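Local coordinates for DUF2179 domain-containing protein (Eubacterium ventriosum, PDB 3HLU) that is of unknown function but is the C-terminal DUF2179 domain, of a family grouped with GlnB-like domains, of a probable YitT-family membrane protein, at residues Asp23-Glu28 and Val60-Leu65. Numbering follows the deposited sequence.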
loop_
_atom_site.group_PDB
_atom_site.type_symbol
_atom_site.label_atom_id
_atom_site.label_comp_id
_atom_site.label_asym_id
_atom_site.label_seq_id
_atom_site.Cartn_x
_atom_site.Cartn_y
_atom_site.Cartn_z
ATOM N N ASP A 23 2.206 -3.547 17.222
ATOM C CA ASP A 23 2.085 -3.861 18.643
ATOM C C ASP A 23 1.489 -2.696 19.423
ATOM O O ASP A 23 0.575 -2.887 20.220
ATOM C CB ASP A 23 3.427 -4.304 19.253
ATOM C CG ASP A 23 3.843 -5.727 18.818
ATOM O OD1 ASP A 23 3.002 -6.473 18.240
ATOM O OD2 ASP A 23 5.028 -6.093 19.049
ATOM N N ARG A 24 1.995 -1.492 19.181
ATOM C CA ARG A 24 1.489 -0.311 19.868
ATOM C C ARG A 24 0.050 0.008 19.484
ATOM O O ARG A 24 -0.684 0.622 20.254
ATOM C CB ARG A 24 2.382 0.900 19.602
ATOM C CG ARG A 24 3.776 0.772 20.175
ATOM C CD ARG A 24 4.534 2.096 20.111
ATOM N NE ARG A 24 3.831 3.180 20.799
ATOM C CZ ARG A 24 4.235 4.451 20.805
ATOM N NH1 ARG A 24 5.340 4.806 20.161
ATOM N NH2 ARG A 24 3.532 5.375 21.451
HETATM N N MSE A 25 -0.354 -0.402 18.288
HETATM C CA MSE A 25 -1.726 -0.184 17.849
HETATM C C MSE A 25 -2.664 -1.033 18.687
HETATM O O MSE A 25 -3.761 -0.598 19.059
HETATM C CB MSE A 25 -1.885 -0.542 16.373
HETATM C CG MSE A 25 -1.506 0.572 15.417
HETATM SE SE MSE A 25 -1.664 0.021 13.557
HETATM C CE MSE A 25 -3.537 0.438 13.244
ATOM N N LEU A 26 -2.204 -2.252 18.971
ATOM C CA LEU A 26 -2.931 -3.221 19.780
ATOM C C LEU A 26 -2.923 -2.885 21.264
ATOM O O LEU A 26 -3.915 -3.085 21.953
ATOM C CB LEU A 26 -2.324 -4.614 19.618
ATOM C CG LEU A 26 -2.736 -5.540 20.772
ATOM C CD1 LEU A 26 -4.234 -5.864 20.700
ATOM C CD2 LEU A 26 -1.912 -6.825 20.808
ATOM N N GLN A 27 -1.791 -2.411 21.764
ATOM C CA GLN A 27 -1.662 -2.186 23.188
ATOM C C GLN A 27 -2.385 -0.927 23.589
ATOM O O GLN A 27 -3.174 -0.937 24.532
ATOM C CB GLN A 27 -0.196 -2.119 23.599
ATOM C CG GLN A 27 0.427 -3.499 23.827
ATOM C CD GLN A 27 1.916 -3.537 23.485
ATOM O OE1 GLN A 27 2.564 -2.484 23.292
ATOM N NE2 GLN A 27 2.466 -4.753 23.396
ATOM N N GLU A 28 -2.141 0.149 22.851
ATOM C CA GLU A 28 -2.554 1.471 23.288
ATOM C C GLU A 28 -3.836 1.962 22.646
ATOM O O GLU A 28 -4.436 2.926 23.125
ATOM C CB GLU A 28 -1.429 2.466 23.049
ATOM C CG GLU A 28 -0.184 2.105 23.819
ATOM C CD GLU A 28 1.077 2.664 23.199
ATOM O OE1 GLU A 28 0.962 3.669 22.461
ATOM O OE2 GLU A 28 2.173 2.092 23.453
ATOM N N VAL A 60 -6.628 9.298 12.955
ATOM C CA VAL A 60 -5.836 10.396 13.463
ATOM C C VAL A 60 -4.927 9.941 14.602
ATOM O O VAL A 60 -3.763 10.338 14.679
ATOM C CB VAL A 60 -6.734 11.539 13.918
ATOM C CG1 VAL A 60 -5.910 12.627 14.580
ATOM C CG2 VAL A 60 -7.514 12.083 12.724
ATOM N N LYS A 61 -5.444 9.100 15.484
ATOM C CA LYS A 61 -4.605 8.585 16.553
ATOM C C LYS A 61 -3.459 7.764 15.977
ATOM O O LYS A 61 -2.322 7.866 16.423
ATOM C CB LYS A 61 -5.418 7.749 17.548
ATOM C CG LYS A 61 -6.575 8.502 18.222
ATOM C CD LYS A 61 -7.009 7.804 19.523
ATOM C CE LYS A 61 -8.399 8.255 20.001
ATOM N NZ LYS A 61 -9.529 7.760 19.138
ATOM N N VAL A 62 -3.769 6.958 14.973
ATOM C CA VAL A 62 -2.780 6.080 14.355
ATOM C C VAL A 62 -1.704 6.893 13.668
ATOM O O VAL A 62 -0.520 6.639 13.822
ATOM C CB VAL A 62 -3.442 5.141 13.319
ATOM C CG1 VAL A 62 -2.407 4.555 12.378
ATOM C CG2 VAL A 62 -4.206 4.044 14.020
ATOM N N ARG A 63 -2.137 7.886 12.912
ATOM C CA ARG A 63 -1.214 8.798 12.271
ATOM C C ARG A 63 -0.202 9.399 13.250
ATOM O O ARG A 63 0.979 9.525 12.946
ATOM C CB ARG A 63 -1.986 9.909 11.587
ATOM C CG ARG A 63 -1.179 10.546 10.518
ATOM C CD ARG A 63 -1.739 11.868 10.123
ATOM N NE ARG A 63 -1.242 12.227 8.808
ATOM C CZ ARG A 63 -1.926 12.961 7.942
ATOM N NH1 ARG A 63 -3.137 13.405 8.279
ATOM N NH2 ARG A 63 -1.409 13.236 6.742
ATOM N N ASN A 64 -0.674 9.768 14.432
ATOM C CA ASN A 64 0.196 10.354 15.442
ATOM C C ASN A 64 1.145 9.341 16.022
ATOM O O ASN A 64 2.233 9.663 16.495
ATOM C CB ASN A 64 -0.632 11.015 16.535
ATOM C CG ASN A 64 -1.251 12.325 16.058
ATOM O OD1 ASN A 64 -0.953 12.795 14.950
ATOM N ND2 ASN A 64 -2.118 12.917 16.878
ATOM N N LEU A 65 0.733 8.093 15.959
ATOM C CA LEU A 65 1.568 7.023 16.423
ATOM C C LEU A 65 2.677 6.789 15.408
ATOM O O LEU A 65 3.781 6.393 15.762
ATOM C CB LEU A 65 0.696 5.793 16.598
ATOM C CG LEU A 65 1.337 4.417 16.577
ATOM C CD1 LEU A 65 2.266 4.261 17.761
ATOM C CD2 LEU A 65 0.234 3.375 16.603
#
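Leu-65 reaches across to helix 18-28 with both of its methyls, each taking a different partner. CD2 meets CG of Met-25, a selenomethionine, at 3.5 Å, the two side chains running nearly perpendicular. Further along, the Met-25 chain turns at its last torsion (chi3 87°), which carries CE to CG2 of Val-62, 3.7 Å away. This is the tightly packed, buried side: Ile-13 and Met-54 of the sheet touch both Met-25 and Val-62. The two helices, 56-67 and 18-28, lie on one face of a four-stranded antiparallel sheet, an alpha-beta half sandwich in a family grouped with GlnB-like domains, and the axes of segments 23-28 and 60-65 approach to 10.9 Å at 130°. The outer side is looser and polar. CD1 of Leu-65 sits over the centre of one face of the Arg-24 guanidinium, 3.6 Å from NE. In the plane of that group, NH2 of Arg-24 donates to the syn lone pair of Glu-28 OE1 at 3.2 Å, a hydrogen bond within a salt bridge, with weak bonds from NE to both carboxylate oxygens. Replacing Arg-24 with an alanine would probably uncover the Leu-65 methyl and leave the Glu-28 carboxylate without its partner, free to swing on the exposed flank.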